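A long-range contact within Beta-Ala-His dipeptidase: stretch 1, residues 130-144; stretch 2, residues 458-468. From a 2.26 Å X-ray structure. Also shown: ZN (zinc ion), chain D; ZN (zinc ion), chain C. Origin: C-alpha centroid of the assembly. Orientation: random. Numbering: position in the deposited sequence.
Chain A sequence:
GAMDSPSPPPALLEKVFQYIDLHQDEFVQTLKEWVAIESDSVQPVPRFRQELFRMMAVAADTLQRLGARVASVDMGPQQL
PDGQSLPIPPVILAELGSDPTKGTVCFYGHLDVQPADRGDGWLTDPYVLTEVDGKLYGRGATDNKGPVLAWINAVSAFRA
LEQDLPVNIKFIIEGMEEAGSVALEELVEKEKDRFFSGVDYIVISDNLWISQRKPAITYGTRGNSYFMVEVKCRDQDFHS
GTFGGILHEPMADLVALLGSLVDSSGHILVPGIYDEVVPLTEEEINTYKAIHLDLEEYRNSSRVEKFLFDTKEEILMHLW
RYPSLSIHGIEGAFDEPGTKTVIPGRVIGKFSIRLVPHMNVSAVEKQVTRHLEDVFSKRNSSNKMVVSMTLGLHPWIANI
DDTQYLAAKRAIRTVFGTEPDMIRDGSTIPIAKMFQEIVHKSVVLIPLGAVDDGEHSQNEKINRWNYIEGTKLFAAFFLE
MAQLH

Stretch 1, residues 130-144: TEVDGKLYGRGATDN
Stretch 2 (458-468) QNEKINRWNYI

Stretch 1 opens as a β-hairpin. Strand 130-132 turns back through a type I' turn from Val132 to Lys135 and returns as strand 135-137. Asp133 (phi/psi 42/59) and Gly134 (65/10) occupy the turn's left-handed corners, where the positive phi of Gly134 by itself favours glycine. Strand 461-463 of stretch 2 lies against 135-137, antiparallel, with 159° between their directions and a closest axial approach of 4.4 Å.

The register pairs Lys135 with Asn463 (CA-CA 4.3 Å), Leu136 with Ile462 (CA-CA 5.2 Å) and Tyr137 with Lys461 (CA-CA 4.0 Å). The middle pair is the hydrogen-bonded one: Leu136 N donates to Ile462 O at 2.7 Å, and Ile462 N to Leu136 O at 3.0 Å. The ladder extends past both ends, with Arg464 N reaching Gly134 O at 2.9 Å and Gly138 N reaching Glu460 O at 2.8 Å. Between these bonds a CA-H...O contact brings Lys461 CA to 3.0 Å from Leu136 O. Arg464 begins a helix, and one water bridges Gly134 O (2.7 Å from the water O) and Trp465 N (3.0 Å from the water O).

Beyond the strand, a type II turn runs from Gly138 to Ala141. At 90/1, Gly140 would jam a CB against the preceding carbonyl oxygen, so glycine is required there. A cis peptide precedes Asn144.

Glu460, extended with chi1 and chi2 both t, pushes its carboxylate into this turn and becomes the hub of the contact. Glu460 OE1 accepts from Gly140 N at 3.0 Å and from Arg139 NH2 at 2.9 Å, the latter within a salt bridge. Glu460 OE2 accepts from Thr142 N at 3.0 Å and Asp143 N at 2.9 Å. A buried carboxylate thus has its charge answered by a guanidinium and by backbone amides. Arg139 (t, p, p) starts away from stretch 2, but its folded side chain brings the guanidinium edge back to Glu460. Asp143 binds both zinc ions, OD1 to the chain D zinc at 2.0 Å and OD2 to the chain C zinc at 2.2 Å.

Leu136 (m, t) and Ile462 (t, t) share one face of the sheet, with Leu136 CD1 4.1 Å from Ile462 CG2. Leu136 CD1 also meets Tyr467 CD2 at 4.2 Å, while Ala141 CB lies 4.0 Å from Ile462 CG2; these apolar groups suit a buried face.

On the other face are Lys135, Tyr137, Lys461 and Asn463. The Tyr137 ring (chi1 m, chi2 98°) receives Lys461 CB over one face, 3.9 Å from its centroid, a CH-pi contact that uses the aliphatic part of lysine. The amines are held by polar neighbours within each stretch: Lys135 NZ donates to Tyr137 OH at 2.9 Å, and Lys461 NZ to Asn463 OD1 at 2.8 Å.

A second salt bridge closes the hairpin end. Glu131 (t, t) receives Arg464 NE on OE2 at 2.9 Å and Arg464 NH1 on OE1 at 3.0 Å, a nearly linear bidentate pairing in which two carboxylate oxygens match two guanidinium N-H groups.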

# COMPACT_ATOMS: atom_id res chain seq x y z
N THR A 130 17.06 2.43 12.31
CA THR A 130 17.48 2.22 13.70
C THR A 130 16.89 0.88 14.17
O THR A 130 15.67 0.67 14.09
CB THR A 130 16.99 3.41 14.60
OG1 THR A 130 17.39 4.67 14.03
CG2 THR A 130 17.52 3.32 16.03
N GLU A 131 17.73 -0.05 14.61
CA GLU A 131 17.23 -1.32 15.11
C GLU A 131 16.96 -1.22 16.59
O GLU A 131 17.83 -0.81 17.34
CB GLU A 131 18.21 -2.47 14.84
CG GLU A 131 17.62 -3.84 15.17
CD GLU A 131 18.37 -5.01 14.54
OE1 GLU A 131 19.49 -4.82 14.01
OE2 GLU A 131 17.84 -6.13 14.56
N VAL A 132 15.76 -1.61 17.00
CA VAL A 132 15.39 -1.62 18.41
C VAL A 132 14.64 -2.92 18.65
O VAL A 132 13.63 -3.15 18.00
CB VAL A 132 14.48 -0.40 18.81
CG1 VAL A 132 14.10 -0.46 20.27
CG2 VAL A 132 15.18 0.97 18.51
N ASP A 133 15.15 -3.76 19.55
CA ASP A 133 14.58 -5.08 19.85
C ASP A 133 14.13 -5.85 18.58
O ASP A 133 12.95 -6.20 18.42
CB ASP A 133 13.41 -4.95 20.85
CG ASP A 133 13.77 -4.12 22.09
OD1 ASP A 133 14.84 -4.39 22.71
OD2 ASP A 133 12.97 -3.21 22.46
N GLY A 134 15.09 -6.11 17.69
CA GLY A 134 14.81 -6.81 16.43
C GLY A 134 13.89 -6.11 15.43
O GLY A 134 13.47 -6.73 14.46
N LYS A 135 13.56 -4.83 15.66
CA LYS A 135 12.70 -4.07 14.74
C LYS A 135 13.50 -2.96 14.04
O LYS A 135 14.19 -2.18 14.69
CB LYS A 135 11.52 -3.45 15.48
CG LYS A 135 10.64 -4.45 16.21
CD LYS A 135 9.71 -3.77 17.17
CE LYS A 135 10.33 -3.63 18.53
NZ LYS A 135 9.89 -2.34 19.14
N LEU A 136 13.40 -2.89 12.72
CA LEU A 136 14.20 -1.92 11.94
C LEU A 136 13.33 -0.73 11.58
O LEU A 136 12.49 -0.83 10.68
CB LEU A 136 14.76 -2.57 10.67
CG LEU A 136 15.48 -3.92 10.84
CD1 LEU A 136 15.73 -4.67 9.51
CD2 LEU A 136 16.78 -3.70 11.61
N TYR A 137 13.54 0.39 12.27
CA TYR A 137 12.66 1.56 12.17
C TYR A 137 13.15 2.55 11.13
O TYR A 137 14.32 2.92 11.12
CB TYR A 137 12.58 2.27 13.53
CG TYR A 137 11.68 1.58 14.51
CD1 TYR A 137 12.19 0.73 15.48
CD2 TYR A 137 10.31 1.80 14.49
CE1 TYR A 137 11.35 0.09 16.39
CE2 TYR A 137 9.47 1.17 15.38
CZ TYR A 137 9.99 0.34 16.33
OH TYR A 137 9.11 -0.28 17.20
N GLY A 138 12.24 3.01 10.27
CA GLY A 138 12.60 3.94 9.23
C GLY A 138 11.51 4.02 8.19
O GLY A 138 10.77 3.05 7.98
N ARG A 139 11.41 5.17 7.53
CA ARG A 139 10.43 5.33 6.46
C ARG A 139 10.80 4.48 5.23
O ARG A 139 11.91 4.58 4.70
CB ARG A 139 10.27 6.82 6.10
CG ARG A 139 9.51 7.06 4.80
CD ARG A 139 8.03 6.53 4.89
NE ARG A 139 7.17 7.51 5.55
CZ ARG A 139 6.43 7.30 6.65
NH1 ARG A 139 5.72 8.30 7.13
NH2 ARG A 139 6.39 6.10 7.26
N GLY A 140 9.86 3.65 4.78
CA GLY A 140 10.11 2.72 3.66
C GLY A 140 10.63 1.35 4.07
O GLY A 140 10.91 0.52 3.20
N ALA A 141 10.80 1.11 5.37
CA ALA A 141 11.33 -0.19 5.86
C ALA A 141 10.46 -1.36 5.43
O ALA A 141 10.98 -2.36 4.93
CB ALA A 141 11.51 -0.19 7.39
N THR A 142 9.15 -1.23 5.63
CA THR A 142 8.17 -2.22 5.15
C THR A 142 7.54 -1.78 3.79
O THR A 142 7.25 -2.61 2.94
CB THR A 142 7.06 -2.50 6.22
OG1 THR A 142 6.66 -3.87 6.15
CG2 THR A 142 5.84 -1.62 6.00
N ASP A 143 7.36 -0.48 3.60
CA ASP A 143 6.63 0.08 2.44
C ASP A 143 7.48 1.08 1.59
O ASP A 143 7.40 2.28 1.81
CB ASP A 143 5.36 0.77 2.97
CG ASP A 143 4.39 1.21 1.88
OD1 ASP A 143 4.54 0.81 0.69
OD2 ASP A 143 3.45 1.97 2.22
N ASN A 144 8.28 0.62 0.62
CA ASN A 144 8.39 -0.78 0.19
C ASN A 144 9.84 -1.25 -0.04
O ASN A 144 10.07 -2.15 -0.84
CB ASN A 144 7.58 -0.95 -1.10
CG ASN A 144 7.29 -2.40 -1.44
OD1 ASN A 144 7.37 -2.79 -2.61
ND2 ASN A 144 6.95 -3.20 -0.43
N GLN A 458 4.01 7.37 11.60
CA GLN A 458 5.21 7.61 12.38
C GLN A 458 5.69 6.28 12.91
O GLN A 458 4.88 5.42 13.24
CB GLN A 458 4.91 8.52 13.59
CG GLN A 458 3.99 9.68 13.31
CD GLN A 458 2.55 9.36 13.66
OE1 GLN A 458 2.04 8.29 13.36
NE2 GLN A 458 1.88 10.32 14.30
N ASN A 459 7.01 6.13 12.98
CA ASN A 459 7.65 4.94 13.56
C ASN A 459 7.33 3.64 12.81
O ASN A 459 7.10 2.59 13.42
CB ASN A 459 7.37 4.87 15.07
CG ASN A 459 7.75 6.17 15.79
OD1 ASN A 459 8.90 6.60 15.72
ND2 ASN A 459 6.79 6.81 16.44
N GLU A 460 7.30 3.75 11.48
CA GLU A 460 7.32 2.60 10.57
C GLU A 460 8.57 1.74 10.81
O GLU A 460 9.64 2.26 11.04
CB GLU A 460 7.35 3.08 9.10
CG GLU A 460 7.30 1.92 8.12
CD GLU A 460 7.41 2.32 6.69
OE1 GLU A 460 7.26 3.53 6.34
OE2 GLU A 460 7.61 1.38 5.87
N LYS A 461 8.41 0.43 10.72
CA LYS A 461 9.52 -0.53 10.85
C LYS A 461 9.22 -1.73 9.97
O LYS A 461 8.09 -1.92 9.52
CB LYS A 461 9.65 -1.02 12.31
CG LYS A 461 8.33 -1.61 12.81
CD LYS A 461 8.49 -2.69 13.81
CE LYS A 461 7.15 -3.27 14.23
NZ LYS A 461 6.83 -4.51 13.48
N ILE A 462 10.26 -2.54 9.73
CA ILE A 462 10.09 -3.92 9.40
C ILE A 462 10.88 -4.70 10.44
O ILE A 462 11.96 -4.25 10.86
CB ILE A 462 10.52 -4.27 7.93
CG1 ILE A 462 10.00 -5.67 7.54
CG2 ILE A 462 12.06 -4.10 7.73
CD1 ILE A 462 10.22 -6.04 6.11
N ASN A 463 10.34 -5.84 10.91
CA ASN A 463 11.12 -6.73 11.77
C ASN A 463 12.29 -7.37 11.03
O ASN A 463 12.14 -7.82 9.89
CB ASN A 463 10.25 -7.83 12.40
CG ASN A 463 9.09 -7.27 13.20
OD1 ASN A 463 9.11 -6.12 13.63
ND2 ASN A 463 8.06 -8.08 13.40
N ARG A 464 13.47 -7.42 11.66
CA ARG A 464 14.63 -8.12 11.08
C ARG A 464 14.26 -9.56 10.68
O ARG A 464 14.65 -10.04 9.61
CB ARG A 464 15.82 -8.13 12.05
CG ARG A 464 17.01 -8.93 11.54
CD ARG A 464 18.09 -9.17 12.60
NE ARG A 464 18.99 -8.02 12.71
CZ ARG A 464 20.13 -7.87 12.05
NH1 ARG A 464 20.84 -6.77 12.24
NH2 ARG A 464 20.58 -8.79 11.19
N TRP A 465 13.49 -10.24 11.53
CA TRP A 465 13.10 -11.62 11.27
C TRP A 465 12.27 -11.74 9.99
O TRP A 465 12.52 -12.63 9.17
CB TRP A 465 12.35 -12.17 12.46
CG TRP A 465 11.99 -13.62 12.38
CD1 TRP A 465 12.79 -14.70 12.69
CD2 TRP A 465 10.70 -14.16 12.05
NE1 TRP A 465 12.08 -15.87 12.54
CE2 TRP A 465 10.80 -15.57 12.15
CE3 TRP A 465 9.48 -13.58 11.66
CZ2 TRP A 465 9.71 -16.42 11.87
CZ3 TRP A 465 8.40 -14.43 11.39
CH2 TRP A 465 8.52 -15.83 11.50
N ASN A 466 11.30 -10.84 9.83
CA ASN A 466 10.48 -10.78 8.61
C ASN A 466 11.28 -10.48 7.35
O ASN A 466 11.02 -11.07 6.30
CB ASN A 466 9.39 -9.74 8.75
CG ASN A 466 8.35 -10.13 9.75
OD1 ASN A 466 8.65 -10.38 10.91
ND2 ASN A 466 7.10 -10.15 9.31
N TYR A 467 12.23 -9.56 7.47
CA TYR A 467 13.08 -9.15 6.36
C TYR A 467 14.03 -10.27 5.92
O TYR A 467 14.21 -10.50 4.73
CB TYR A 467 13.86 -7.90 6.77
CG TYR A 467 14.87 -7.36 5.78
CD1 TYR A 467 14.49 -6.99 4.48
CD2 TYR A 467 16.20 -7.15 6.17
CE1 TYR A 467 15.41 -6.46 3.57
CE2 TYR A 467 17.12 -6.61 5.28
CZ TYR A 467 16.72 -6.26 3.96
OH TYR A 467 17.64 -5.73 3.05
N ILE A 468 14.63 -10.96 6.89
CA ILE A 468 15.60 -12.03 6.64
C ILE A 468 14.95 -13.36 6.29
O ILE A 468 15.33 -13.99 5.30
CB ILE A 468 16.57 -12.17 7.82
CG1 ILE A 468 17.37 -10.87 8.01
CG2 ILE A 468 17.53 -13.36 7.61
CD1 ILE A 468 18.15 -10.40 6.76
ZN ZN D . 3.81 0.32 -1.05
ZN ZN C . 2.42 3.02 0.63
O HOH W 1 12.94 -9.39 14.37